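P-nitrophenyl phosphatase (Pho2) (Archaeoglobus fulgidus, PDB 3QGM) probably hydrolyses phosphate monoesters such as p-nitrophenyl phosphate, as a metal-dependent phosphatase of the haloacid dehalogenase (HAD) superfamily. Local coordinates at residues G10-I15 and V207-D212; R52-L57 and G69-L74; A91-T96 and Y120-S125; R146-N151 and P181-G186; T228-T233 and L250-V255. All blocks are in the same frame, centred on the assembly; numbering follows the deposited sequence.

Contact 1 of 5, residues G10-I15 and V207-D212. With CA (calcium ion), chain E.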
# COMPACT_ATOMS: atom_id res chain seq x y z
N GLY A 10 22.25 -29.29 13.13
CA GLY A 10 21.11 -29.01 12.25
C GLY A 10 21.23 -27.82 11.33
O GLY A 10 22.05 -26.92 11.53
N TYR A 11 20.37 -27.82 10.32
CA TYR A 11 20.38 -26.80 9.26
C TYR A 11 18.94 -26.36 8.98
O TYR A 11 18.07 -27.17 8.76
CB TYR A 11 21.02 -27.38 8.00
CG TYR A 11 22.48 -27.66 8.24
CD1 TYR A 11 23.45 -26.70 7.97
CD2 TYR A 11 22.88 -28.85 8.80
CE1 TYR A 11 24.77 -26.93 8.24
CE2 TYR A 11 24.23 -29.08 9.09
CZ TYR A 11 25.16 -28.11 8.81
OH TYR A 11 26.52 -28.32 9.09
N ILE A 12 18.73 -25.06 9.03
CA ILE A 12 17.48 -24.43 8.63
C ILE A 12 17.76 -23.95 7.22
O ILE A 12 18.59 -23.06 7.02
CB ILE A 12 17.11 -23.26 9.53
CG1 ILE A 12 16.76 -23.83 10.91
CG2 ILE A 12 15.91 -22.47 8.91
CD1 ILE A 12 16.38 -22.80 11.98
N ILE A 13 17.09 -24.60 6.25
CA ILE A 13 17.39 -24.39 4.82
C ILE A 13 16.25 -23.70 4.08
O ILE A 13 15.11 -24.16 4.03
CB ILE A 13 17.86 -25.67 4.12
CG1 ILE A 13 19.07 -26.28 4.88
CG2 ILE A 13 18.29 -25.35 2.71
CD1 ILE A 13 19.60 -27.59 4.26
N ASP A 14 16.54 -22.52 3.57
CA ASP A 14 15.64 -21.83 2.60
C ASP A 14 15.50 -22.75 1.36
O ASP A 14 16.48 -23.39 0.94
CB ASP A 14 16.28 -20.48 2.30
CG ASP A 14 15.72 -19.74 1.09
OD1 ASP A 14 14.49 -19.68 0.78
OD2 ASP A 14 16.60 -19.13 0.46
N ILE A 15 14.28 -22.84 0.82
CA ILE A 15 14.02 -23.67 -0.36
C ILE A 15 14.33 -22.88 -1.65
O ILE A 15 15.23 -23.27 -2.40
CB ILE A 15 12.57 -24.14 -0.39
CG1 ILE A 15 12.26 -25.03 0.83
CG2 ILE A 15 12.24 -24.92 -1.70
CD1 ILE A 15 10.77 -25.31 1.02
N VAL A 207 22.91 -24.86 15.22
CA VAL A 207 22.21 -24.78 13.95
C VAL A 207 22.83 -23.70 13.03
O VAL A 207 23.36 -22.68 13.51
CB VAL A 207 20.70 -24.53 14.19
CG1 VAL A 207 19.96 -24.35 12.87
CG2 VAL A 207 20.07 -25.67 14.99
N ALA A 208 22.83 -23.97 11.73
CA ALA A 208 23.17 -22.93 10.74
C ALA A 208 21.97 -22.67 9.83
O ALA A 208 21.22 -23.57 9.51
CB ALA A 208 24.42 -23.31 9.91
N VAL A 209 21.78 -21.42 9.45
CA VAL A 209 20.65 -20.98 8.64
C VAL A 209 21.20 -20.68 7.24
O VAL A 209 22.13 -19.89 7.10
CB VAL A 209 20.00 -19.76 9.30
CG1 VAL A 209 18.89 -19.07 8.37
CG2 VAL A 209 19.44 -20.18 10.65
N VAL A 210 20.68 -21.37 6.23
CA VAL A 210 21.25 -21.30 4.89
C VAL A 210 20.19 -20.70 4.01
O VAL A 210 19.00 -21.08 4.12
CB VAL A 210 21.54 -22.69 4.31
CG1 VAL A 210 22.14 -22.56 2.88
CG2 VAL A 210 22.50 -23.50 5.21
N GLY A 211 20.62 -19.80 3.12
CA GLY A 211 19.74 -19.12 2.22
C GLY A 211 20.43 -18.29 1.17
O GLY A 211 21.67 -18.23 1.11
N ASP A 212 19.62 -17.66 0.35
CA ASP A 212 20.11 -16.92 -0.81
C ASP A 212 19.93 -15.43 -0.68
O ASP A 212 20.37 -14.73 -1.55
CB ASP A 212 19.48 -17.42 -2.13
CG ASP A 212 18.00 -17.05 -2.27
OD1 ASP A 212 17.28 -16.97 -1.26
OD2 ASP A 212 17.56 -16.87 -3.42
CA CA E . 15.20 -17.80 -0.92
O HOH W 1 14.99 -16.55 -3.01
O HOH W 2 12.86 -17.59 -1.05
O HOH W 3 15.04 -16.40 0.69

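Contact 2 of 5, residues R52-L57 and G69-L74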
# COMPACT_ATOMS: atom_id res chain seq x y z
N ARG A 52 0.89 -21.31 -0.80
CA ARG A 52 0.77 -22.75 -0.95
C ARG A 52 0.81 -23.46 0.42
O ARG A 52 1.46 -22.99 1.38
CB ARG A 52 1.86 -23.29 -1.87
CG ARG A 52 1.99 -22.62 -3.25
CD ARG A 52 0.69 -22.46 -4.04
NE ARG A 52 -0.10 -23.68 -4.25
CZ ARG A 52 0.04 -24.54 -5.27
NH1 ARG A 52 0.98 -24.38 -6.19
NH2 ARG A 52 -0.74 -25.60 -5.34
N SER A 53 0.04 -24.53 0.53
CA SER A 53 -0.08 -25.30 1.76
C SER A 53 1.23 -26.04 2.00
O SER A 53 2.04 -26.24 1.07
CB SER A 53 -1.25 -26.26 1.63
OG SER A 53 -0.97 -27.28 0.69
N ARG A 54 1.45 -26.49 3.24
CA ARG A 54 2.65 -27.24 3.56
C ARG A 54 2.79 -28.44 2.65
O ARG A 54 3.90 -28.74 2.18
CB ARG A 54 2.66 -27.72 5.01
CG ARG A 54 3.92 -28.52 5.31
CD ARG A 54 4.18 -28.85 6.76
NE ARG A 54 3.11 -29.65 7.32
CZ ARG A 54 3.15 -30.26 8.51
NH1 ARG A 54 2.08 -30.91 8.91
NH2 ARG A 54 4.22 -30.20 9.31
N ARG A 55 1.70 -29.17 2.43
CA ARG A 55 1.84 -30.43 1.72
C ARG A 55 2.19 -30.23 0.28
O ARG A 55 2.88 -31.05 -0.28
CB ARG A 55 0.61 -31.31 1.89
CG ARG A 55 0.80 -32.71 1.36
CD ARG A 55 -0.18 -33.67 1.98
NE ARG A 55 -0.12 -33.57 3.43
CZ ARG A 55 0.65 -34.32 4.21
NH1 ARG A 55 1.45 -35.26 3.68
NH2 ARG A 55 0.62 -34.12 5.53
N ILE A 56 1.78 -29.12 -0.34
CA ILE A 56 2.28 -28.83 -1.73
C ILE A 56 3.81 -28.76 -1.78
O ILE A 56 4.48 -29.38 -2.65
CB ILE A 56 1.71 -27.52 -2.27
CG1 ILE A 56 0.17 -27.59 -2.33
CG2 ILE A 56 2.38 -27.11 -3.55
CD1 ILE A 56 -0.40 -28.63 -3.22
N LEU A 57 4.39 -28.00 -0.85
CA LEU A 57 5.84 -27.86 -0.79
C LEU A 57 6.56 -29.16 -0.40
O LEU A 57 7.65 -29.46 -0.91
CB LEU A 57 6.22 -26.69 0.13
CG LEU A 57 5.92 -25.29 -0.46
CD1 LEU A 57 6.34 -24.15 0.48
CD2 LEU A 57 6.63 -25.13 -1.80
N GLY A 69 9.99 -35.82 5.33
CA GLY A 69 8.71 -35.95 6.06
C GLY A 69 8.02 -34.61 6.33
O GLY A 69 8.67 -33.56 6.31
N GLU A 70 6.71 -34.66 6.56
CA GLU A 70 5.90 -33.54 7.06
C GLU A 70 6.66 -32.55 7.98
O GLU A 70 6.69 -31.31 7.77
CB GLU A 70 4.75 -34.13 7.90
CG GLU A 70 3.36 -33.80 7.44
CD GLU A 70 2.31 -34.61 8.20
OE1 GLU A 70 1.95 -34.25 9.35
OE2 GLU A 70 1.86 -35.63 7.64
N ASP A 71 7.24 -33.09 9.03
CA ASP A 71 7.74 -32.21 10.08
C ASP A 71 9.05 -31.51 9.69
O ASP A 71 9.44 -30.55 10.34
CB ASP A 71 7.77 -32.95 11.42
CG ASP A 71 6.36 -33.26 11.94
OD1 ASP A 71 5.43 -32.44 11.73
OD2 ASP A 71 6.15 -34.32 12.52
N GLU A 72 9.66 -31.93 8.59
CA GLU A 72 10.85 -31.27 8.09
C GLU A 72 10.55 -30.03 7.21
O GLU A 72 11.49 -29.47 6.67
CB GLU A 72 11.66 -32.25 7.22
CG GLU A 72 12.33 -33.38 7.96
CD GLU A 72 13.01 -34.35 7.00
OE1 GLU A 72 12.30 -35.13 6.33
OE2 GLU A 72 14.25 -34.31 6.89
N ILE A 73 9.27 -29.65 7.04
CA ILE A 73 8.85 -28.52 6.18
C ILE A 73 8.13 -27.50 7.05
O ILE A 73 7.14 -27.85 7.69
CB ILE A 73 7.79 -28.91 5.08
CG1 ILE A 73 8.18 -30.12 4.24
CG2 ILE A 73 7.55 -27.73 4.16
CD1 ILE A 73 9.23 -29.84 3.27
N LEU A 74 8.61 -26.26 7.07
CA LEU A 74 7.94 -25.18 7.78
C LEU A 74 7.71 -24.05 6.79
O LEU A 74 8.66 -23.32 6.42
CB LEU A 74 8.78 -24.71 8.98
CG LEU A 74 8.14 -23.74 10.01
CD1 LEU A 74 6.85 -24.31 10.65
CD2 LEU A 74 9.14 -23.41 11.05

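Contact 3 of 5, residues A91-T96 and Y120-S125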
# COMPACT_ATOMS: atom_id res chain seq x y z
N ALA A 91 -10.09 -20.05 16.66
CA ALA A 91 -10.30 -18.61 16.46
C ALA A 91 -11.01 -18.34 15.12
O ALA A 91 -10.83 -19.10 14.16
CB ALA A 91 -8.99 -17.83 16.56
N LYS A 92 -11.82 -17.29 15.10
CA LYS A 92 -12.52 -16.82 13.91
C LYS A 92 -11.56 -15.85 13.18
O LYS A 92 -11.10 -14.86 13.77
CB LYS A 92 -13.83 -16.09 14.26
CG LYS A 92 -14.93 -16.91 14.94
CD LYS A 92 -16.16 -15.95 15.16
CE LYS A 92 -17.27 -16.57 15.94
NZ LYS A 92 -16.67 -17.34 17.04
N VAL A 93 -11.26 -16.16 11.94
CA VAL A 93 -10.28 -15.48 11.14
C VAL A 93 -10.87 -14.99 9.81
O VAL A 93 -11.76 -15.64 9.22
CB VAL A 93 -9.03 -16.38 10.87
CG1 VAL A 93 -8.46 -16.94 12.16
CG2 VAL A 93 -9.36 -17.54 9.93
N PHE A 94 -10.38 -13.83 9.37
CA PHE A 94 -10.60 -13.29 8.03
C PHE A 94 -9.21 -13.11 7.42
O PHE A 94 -8.28 -12.59 8.08
CB PHE A 94 -11.36 -11.98 8.07
CG PHE A 94 -11.35 -11.25 6.76
CD1 PHE A 94 -12.23 -11.59 5.76
CD2 PHE A 94 -10.40 -10.29 6.50
CE1 PHE A 94 -12.20 -10.95 4.55
CE2 PHE A 94 -10.34 -9.66 5.29
CZ PHE A 94 -11.26 -10.00 4.30
N THR A 95 -9.05 -13.61 6.21
CA THR A 95 -7.79 -13.53 5.49
C THR A 95 -7.91 -12.85 4.11
O THR A 95 -8.94 -12.96 3.45
CB THR A 95 -7.17 -14.89 5.34
OG1 THR A 95 -5.87 -14.73 4.80
CG2 THR A 95 -8.06 -15.81 4.41
N THR A 96 -6.83 -12.16 3.70
CA THR A 96 -6.72 -11.59 2.36
C THR A 96 -6.10 -12.62 1.40
O THR A 96 -5.97 -12.36 0.21
CB THR A 96 -5.82 -10.34 2.34
OG1 THR A 96 -4.50 -10.68 2.79
CG2 THR A 96 -6.37 -9.23 3.23
N TYR A 120 -9.30 -12.37 14.19
CA TYR A 120 -7.96 -12.20 13.63
C TYR A 120 -8.07 -11.76 12.17
O TYR A 120 -8.87 -12.31 11.39
CB TYR A 120 -7.16 -13.50 13.66
CG TYR A 120 -6.60 -13.92 15.02
CD1 TYR A 120 -7.43 -14.44 16.01
CD2 TYR A 120 -5.22 -13.79 15.31
CE1 TYR A 120 -6.90 -14.81 17.27
CE2 TYR A 120 -4.70 -14.14 16.57
CZ TYR A 120 -5.55 -14.66 17.52
OH TYR A 120 -5.04 -15.05 18.72
N LEU A 121 -7.22 -10.79 11.82
CA LEU A 121 -6.94 -10.45 10.46
C LEU A 121 -5.64 -11.13 10.06
O LEU A 121 -4.62 -10.92 10.69
CB LEU A 121 -6.83 -8.89 10.32
CG LEU A 121 -6.28 -8.32 9.00
CD1 LEU A 121 -7.13 -8.80 7.78
CD2 LEU A 121 -6.12 -6.71 9.10
N VAL A 122 -5.68 -11.93 9.00
CA VAL A 122 -4.56 -12.69 8.51
C VAL A 122 -4.22 -12.22 7.08
O VAL A 122 -5.01 -12.34 6.16
CB VAL A 122 -4.87 -14.21 8.54
CG1 VAL A 122 -3.66 -15.04 8.16
CG2 VAL A 122 -5.36 -14.60 9.94
N VAL A 123 -3.08 -11.57 6.95
CA VAL A 123 -2.73 -10.94 5.70
C VAL A 123 -1.73 -11.84 5.02
O VAL A 123 -0.72 -12.15 5.58
CB VAL A 123 -2.13 -9.53 5.96
CG1 VAL A 123 -1.30 -9.10 4.79
CG2 VAL A 123 -3.25 -8.51 6.27
N GLY A 124 -2.07 -12.33 3.85
CA GLY A 124 -1.15 -13.04 2.98
C GLY A 124 -1.37 -12.49 1.56
O GLY A 124 -2.44 -11.93 1.25
N SER A 125 -0.36 -12.64 0.71
CA SER A 125 -0.45 -12.24 -0.67
C SER A 125 -1.62 -12.88 -1.39
O SER A 125 -1.98 -14.02 -1.07
CB SER A 125 0.82 -12.61 -1.41
OG SER A 125 0.86 -11.88 -2.60

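Contact 4 of 5, residues R146-N151 and P181-G186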
# COMPACT_ATOMS: atom_id res chain seq x y z
N ARG A 146 -6.67 -8.35 16.20
CA ARG A 146 -5.30 -8.82 16.18
C ARG A 146 -4.94 -9.12 14.72
O ARG A 146 -5.71 -9.70 14.00
CB ARG A 146 -5.21 -10.08 17.05
CG ARG A 146 -3.85 -10.75 17.10
CD ARG A 146 -3.62 -11.25 18.56
NE ARG A 146 -2.37 -11.96 18.74
CZ ARG A 146 -1.20 -11.38 19.05
NH1 ARG A 146 -1.11 -10.06 19.21
NH2 ARG A 146 -0.11 -12.14 19.20
N TYR A 147 -3.73 -8.76 14.34
CA TYR A 147 -3.36 -8.63 12.96
C TYR A 147 -2.06 -9.39 12.75
O TYR A 147 -1.01 -9.01 13.25
CB TYR A 147 -3.31 -7.12 12.64
CG TYR A 147 -2.67 -6.69 11.34
CD1 TYR A 147 -2.43 -7.57 10.28
CD2 TYR A 147 -2.35 -5.35 11.16
CE1 TYR A 147 -1.84 -7.13 9.10
CE2 TYR A 147 -1.75 -4.90 9.98
CZ TYR A 147 -1.51 -5.78 8.95
OH TYR A 147 -0.89 -5.31 7.82
N ILE A 148 -2.16 -10.49 12.01
CA ILE A 148 -1.02 -11.31 11.70
C ILE A 148 -0.71 -11.29 10.20
O ILE A 148 -1.62 -11.38 9.35
CB ILE A 148 -1.29 -12.79 12.07
CG1 ILE A 148 -2.00 -12.86 13.42
CG2 ILE A 148 0.06 -13.52 12.12
CD1 ILE A 148 -1.12 -12.53 14.58
N ALA A 149 0.55 -11.23 9.87
CA ALA A 149 0.96 -11.36 8.47
C ALA A 149 1.84 -12.61 8.31
O ALA A 149 2.65 -12.94 9.16
CB ALA A 149 1.69 -10.11 7.99
N THR A 150 1.64 -13.29 7.20
CA THR A 150 2.37 -14.50 6.88
C THR A 150 3.85 -14.24 6.70
O THR A 150 4.72 -15.00 7.18
CB THR A 150 1.77 -15.14 5.59
OG1 THR A 150 1.73 -14.15 4.54
CG2 THR A 150 0.34 -15.66 5.83
N ASN A 151 4.16 -13.15 6.02
CA ASN A 151 5.54 -12.83 5.68
C ASN A 151 5.65 -11.34 5.32
O ASN A 151 4.63 -10.73 4.94
CB ASN A 151 6.00 -13.70 4.49
CG ASN A 151 5.28 -13.40 3.22
OD1 ASN A 151 4.06 -13.58 3.13
ND2 ASN A 151 6.03 -13.03 2.17
N PRO A 181 1.52 -4.97 11.21
CA PRO A 181 1.04 -6.20 11.84
C PRO A 181 1.47 -6.33 13.31
O PRO A 181 2.58 -5.89 13.68
CB PRO A 181 1.69 -7.31 10.98
CG PRO A 181 1.90 -6.65 9.65
CD PRO A 181 2.33 -5.24 10.02
N ASP A 182 0.60 -6.93 14.13
CA ASP A 182 0.98 -7.29 15.53
C ASP A 182 2.11 -8.33 15.52
O ASP A 182 3.02 -8.30 16.36
CB ASP A 182 -0.25 -7.82 16.30
CG ASP A 182 -1.37 -6.76 16.43
OD1 ASP A 182 -1.01 -5.61 16.76
OD2 ASP A 182 -2.56 -7.04 16.21
N VAL A 183 2.06 -9.24 14.54
CA VAL A 183 3.00 -10.33 14.43
C VAL A 183 3.24 -10.57 12.95
O VAL A 183 2.30 -10.69 12.19
CB VAL A 183 2.43 -11.63 15.04
CG1 VAL A 183 3.42 -12.80 14.88
CG2 VAL A 183 2.09 -11.41 16.52
N VAL A 184 4.51 -10.57 12.54
CA VAL A 184 4.91 -11.08 11.25
C VAL A 184 5.53 -12.48 11.51
O VAL A 184 6.42 -12.61 12.36
CB VAL A 184 5.92 -10.16 10.63
CG1 VAL A 184 6.38 -10.70 9.26
CG2 VAL A 184 5.32 -8.67 10.49
N VAL A 185 5.05 -13.50 10.80
CA VAL A 185 5.49 -14.89 11.02
C VAL A 185 6.79 -15.20 10.28
O VAL A 185 7.75 -15.71 10.90
CB VAL A 185 4.36 -15.86 10.67
CG1 VAL A 185 4.78 -17.34 10.88
CG2 VAL A 185 3.14 -15.49 11.50
N GLY A 186 6.85 -14.84 8.99
CA GLY A 186 7.90 -15.32 8.09
C GLY A 186 9.26 -14.69 8.36
O GLY A 186 9.36 -13.71 9.11

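Contact 5 of 5, residues T228-T233 and L250-V255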
# COMPACT_ATOMS: atom_id res chain seq x y z
N THR A 228 25.21 -18.21 10.06
CA THR A 228 24.52 -17.98 8.82
C THR A 228 25.45 -18.32 7.66
O THR A 228 26.69 -18.05 7.69
CB THR A 228 24.10 -16.48 8.69
OG1 THR A 228 25.27 -15.67 8.89
CG2 THR A 228 23.01 -16.12 9.72
N VAL A 229 24.83 -18.91 6.64
CA VAL A 229 25.51 -19.32 5.40
C VAL A 229 24.73 -18.76 4.21
O VAL A 229 23.54 -19.02 4.05
CB VAL A 229 25.54 -20.86 5.20
CG1 VAL A 229 26.13 -21.17 3.85
CG2 VAL A 229 26.34 -21.60 6.34
N LEU A 230 25.42 -18.01 3.37
CA LEU A 230 24.80 -17.52 2.15
C LEU A 230 25.30 -18.33 0.96
O LEU A 230 26.51 -18.56 0.79
CB LEU A 230 25.13 -16.03 1.94
CG LEU A 230 24.47 -15.40 0.70
CD1 LEU A 230 22.98 -15.10 0.93
CD2 LEU A 230 25.20 -14.12 0.34
N VAL A 231 24.36 -18.78 0.14
CA VAL A 231 24.72 -19.44 -1.11
C VAL A 231 24.38 -18.55 -2.26
O VAL A 231 23.55 -17.65 -2.16
CB VAL A 231 24.06 -20.83 -1.30
CG1 VAL A 231 24.59 -21.81 -0.26
CG2 VAL A 231 22.52 -20.73 -1.29
N LEU A 232 25.02 -18.83 -3.39
CA LEU A 232 24.98 -17.95 -4.54
C LEU A 232 24.22 -18.57 -5.74
O LEU A 232 24.37 -18.13 -6.86
CB LEU A 232 26.42 -17.55 -4.91
CG LEU A 232 27.23 -16.85 -3.80
CD1 LEU A 232 28.63 -16.54 -4.29
CD2 LEU A 232 26.55 -15.57 -3.26
N THR A 233 23.38 -19.55 -5.46
CA THR A 233 22.52 -20.19 -6.47
C THR A 233 21.21 -19.44 -6.74
O THR A 233 20.50 -19.81 -7.64
CB THR A 233 22.21 -21.66 -6.12
OG1 THR A 233 21.92 -21.79 -4.72
CG2 THR A 233 23.40 -22.57 -6.53
N LEU A 250 24.43 -6.32 6.72
CA LEU A 250 24.66 -7.63 7.33
C LEU A 250 25.68 -8.43 6.51
O LEU A 250 25.78 -8.30 5.29
CB LEU A 250 23.36 -8.42 7.37
CG LEU A 250 22.21 -7.91 8.22
CD1 LEU A 250 21.05 -8.83 8.04
CD2 LEU A 250 22.59 -7.82 9.69
N LYS A 251 26.45 -9.25 7.22
CA LYS A 251 27.39 -10.18 6.61
C LYS A 251 27.04 -11.57 7.08
O LYS A 251 26.79 -11.76 8.28
CB LYS A 251 28.83 -9.92 7.07
CG LYS A 251 29.55 -8.79 6.38
CD LYS A 251 31.06 -9.03 6.36
CE LYS A 251 31.62 -9.41 7.73
NZ LYS A 251 32.47 -10.64 7.64
N PRO A 252 27.06 -12.54 6.15
CA PRO A 252 26.94 -13.94 6.56
C PRO A 252 28.25 -14.43 7.20
O PRO A 252 29.28 -13.85 6.96
CB PRO A 252 26.68 -14.67 5.22
CG PRO A 252 27.43 -13.85 4.20
CD PRO A 252 27.38 -12.40 4.72
N ASP A 253 28.19 -15.46 8.03
CA ASP A 253 29.39 -16.11 8.54
C ASP A 253 30.19 -16.83 7.43
O ASP A 253 31.42 -16.88 7.48
CB ASP A 253 29.03 -17.06 9.67
CG ASP A 253 28.41 -16.35 10.84
OD1 ASP A 253 28.96 -15.32 11.28
OD2 ASP A 253 27.35 -16.76 11.32
N TYR A 254 29.47 -17.40 6.45
CA TYR A 254 30.08 -18.12 5.32
C TYR A 254 29.36 -17.82 3.99
O TYR A 254 28.17 -17.60 3.96
CB TYR A 254 30.03 -19.62 5.57
CG TYR A 254 30.58 -20.06 6.89
CD1 TYR A 254 31.93 -20.37 7.02
CD2 TYR A 254 29.76 -20.19 8.01
CE1 TYR A 254 32.46 -20.78 8.24
CE2 TYR A 254 30.27 -20.60 9.22
CZ TYR A 254 31.62 -20.89 9.34
OH TYR A 254 32.13 -21.30 10.54
N VAL A 255 30.10 -17.83 2.89
CA VAL A 255 29.53 -17.74 1.56
C VAL A 255 30.01 -18.93 0.75
O VAL A 255 31.20 -19.23 0.76
CB VAL A 255 29.99 -16.47 0.83
CG1 VAL A 255 29.29 -16.35 -0.53
CG2 VAL A 255 29.75 -15.24 1.70
O HOH W 4 25.51 -14.66 11.36

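Contact 1 of 5, residues G10-I15 and V207-D212
Ile-12 forms the apolar centre of this parallel strand pair: its CG1 meets Val-207 CG1 at 3.8 Å and its CB lies 4.0 Å from Val-209 CG2. Met-193 of helix 190-200 covers Ile-12 and Val-209 on this face. On the other face Tyr-11 CE1 comes 4.0 Å from Ala-208 CB, the ring turns its edge to Val-210 CG2, and Met-262 packs on Tyr-11 and Val-210. Four backbone hydrogen bonds join the strands; the shortest runs from Val-210 N to Ile-12 O (2.8 Å, nearly straight at 168°). The last one, from Asp-14 N to Val-210 O, fixes the backbone where the metal site begins. There Asp-14 CG, anti to the backbone N, delivers both carboxylate oxygens to the calcium ion, OD1 at 2.6 Å and OD2 at 2.4 Å. Asp-212 adds OD1 at 2.3 Å, while its OD2 accepts from a calcium-bound water and from Val-235 N. Asp-16 joins the site, consistent with a HAD-type DxDx(T/V) motif. With Asp-14 OD2 and Asp-212 OD1 2.8 Å apart and both acceptors, the cation probably offsets their repulsion and keeps both carboxylates ionised.

Contact 2 of 5, residues R52-L57 and G69-L74
Salt bridges and apolar packing both join the start of helix 54-63 to the turn leading into strand 73-75, within the beta-alpha-beta unit that begins at strand 42-47. Arg-54, Arg-55, Glu-70 and Asp-71 form a salt-bridge network in which the two Glu-70 oxygens are divided between the arginines, OE1 to Arg-54 and OE2 to Arg-55. Arg-55 NH2 makes the tightest link, a hydrogen bond of 2.9 Å to Glu-70 OE2, at 163°; the oxygen lies in the guanidinium plane, but is met from well above the carboxylate plane. The longer salt bridges belong to Arg-54, whose NH1 lies 3.4 Å from Glu-70 OE1 and whose NH2 lies 3.5 Å from Asp-71 OD1. Its CG is anti to the backbone N and the chain bends at chi3 (61°), so that Glu-70 CG sits 3.5 Å above one guanidinium face, offset toward the rim.

Apolar packing lies deeper, where Arg-54 CG touches Ile-73 CG2 at 3.9 Å. Leu-57 CB approaches the same methyl group at 4.4 Å, and Leu-58 and Leu-61 of the helix also pack on Ile-73. Ser-53 OG caps the helix by a weak bond from Ile-56 N. An alanine in place of Arg-54 would remove both of its salt bridges and the methylenes over Ile-73, and would probably loosen the turn against the helix. Arg-54 is buried, so the nearby carboxylates of Glu-70 and Asp-71, with the Tyr-78 ring in cation-pi contact, probably help to offset its charge, while the shorter bond from Arg-55 probably helps to orient the Glu-70 carboxylate.

Contact 3 of 5, residues A91-T96 and Y120-S125
Rotation about chi1 aims the two threonine hydroxyls at different carbonyls. Thr-95 OG1 stands anti to its backbone N (chi1 -173°) and gives a 2.9 Å hydrogen bond to Val-122 O from above the carbonyl plane; Thr-96 OG1 takes the crowded position between N and carbonyl carbon (60°) and donates to Gly-124 O at 2.9 Å, on a lone pair. Phe-94 CG, also anti to N, lays its ring beside Leu-121, whose CD1 meets the ring edge 3.8 Å from CD2. Tyr-120 CG lies beside its own N, bringing CE1 to 3.7 Å from Ala-91 CB, while its OH bonds Glu-87. The strands are parallel neighbours in the five-stranded sheet, consistent with the cap domain of UmpH-like HAD phosphatases, joined by backbone bonds such as Phe-94 N to Tyr-120 O (2.9 Å, 174°). Val-122 O also accepts from Thr-96 N at 3.1 Å, nearly along the C=O axis. A valine in place of Thr-95 would lose the hydroxyl's bonds to Val-122 O and with Gly-97 N, and would probably leave that carbonyl less firmly held. Thr-95 OG1 thus adds a second donor to Val-122 O, and Thr-96 OG1 extends the bonding past the strand end.

Contact 4 of 5, residues R146-N151 and P181-G186
Asp-182 OD2 is gripped twice: Tyr-147 N donates to it at 2.8 Å, meeting the oxygen from above the carboxylate plane, and Arg-179 forms a salt bridge with it. Arg-146 adds only charge, its NH1 remaining 4.5 Å from OD2 with no N-H aimed at it; the polar end of Arg-146 is instead bound by Glu-87. The grip is reciprocal, for Tyr-147 O receives two weak bonds, from Asp-182 N and Val-183 N.

Beyond this joint the strands are parallel and the bonding becomes straighter. Ala-149 N gives a 3.0 Å bond to Val-183 O, at 169° and nearly along the C=O axis, and Val-185 N answers with one to Ala-149 O. At the end Gly-186 N makes a weak bond to Thr-150 O; a CB at Gly-186 would clash with that oxygen and with Asn-151 CB.

One face is held by Tyr-147, whose CG is anti to its N (chi1 167°), so that the ring lies flat along Pro-181. Pro-181 CA sits over the ring centre in a CH-pi contact, 3.6 Å from the centroid, and its CG comes 3.8 Å from Ala-149 CB. Helix 167-177 covers this side through Ile-170. On the other face Ile-148 CD1 packs 3.7 Å from Val-183 CB, and Ile-148 CG2 meets Val-185 CG2 at 3.7 Å, near helix 76-87. Strand 183-184 closes one edge of a five-stranded parallel sheet, consistent with the alpha/beta cap domain of UmpH-like HAD phosphatases.

Contact 5 of 5, residues T228-T233 and L250-V255
Thr-228 opens the first segment with three polar ties to 250-255. Its N donates to Asp-253 OD2 at 2.9 Å, on the anti lone pair of that oxygen. Its OG1, in the crowded position between N and carbonyl carbon (chi1 54°), accepts from Asp-253 N at 3.1 Å, so that the two residues bind each other side chain to backbone in both directions. A water bridges the same pair, 2.7 Å from Thr-228 OG1 and donating to Asp-253 OD2. The third tie is Thr-228 O, which takes Tyr-254 N at 3.1 Å and begins the parallel strand pairing.

Val-229 turns to the face bearing Tyr-254, and its CG2 comes obliquely to within 4.1 Å of Tyr-254 CD2; Val-210 of the neighbouring strand packs on the same valine. Leu-230 continues the pairing with the straightest bond of the contact, N to Tyr-254 O at 2.8 Å and 173°. Its side chain lies on the opposite face, where CB rests 3.9 Å from Pro-252 CB and where Ile-214 and Leu-241, from two helices, complete the packing. Past the strand, Leu-232 has CG beside its backbone N and reaches back with CD1 to Val-255 CG1 at 3.8 Å.

Strand 227-231, helix 241-248 and strand 254-256 make up a beta-alpha-beta crossover, and the contact joins its two parallel strands. This unit ends the six-stranded parallel sheet of the Rossmann-like HAD core, with 254-256 as the outermost strand on that side.

How the contacts relate
Contacts 1, 2 and 5 belong to the six-stranded parallel sheet of the HAD core, and contacts 3 and 4 to the separate five-stranded sheet. Contacts 1 and 5 have centres about 10 Å apart and meet where strands 207-211 and 227-231 pair, Val-209 O lying 2.9 Å from Val-229 N; contact 2 is about 16 Å from contact 1. Contacts 3 and 4, also about 10 Å apart, join through strands 120-123 and 146-149. Along the chain, contacts 2, 3 and 4 follow in series inside the loop closed by contact 1, and contact 5 comes last. The cap sheet is thus an insertion within the core, consistent with a lid beside the calcium site.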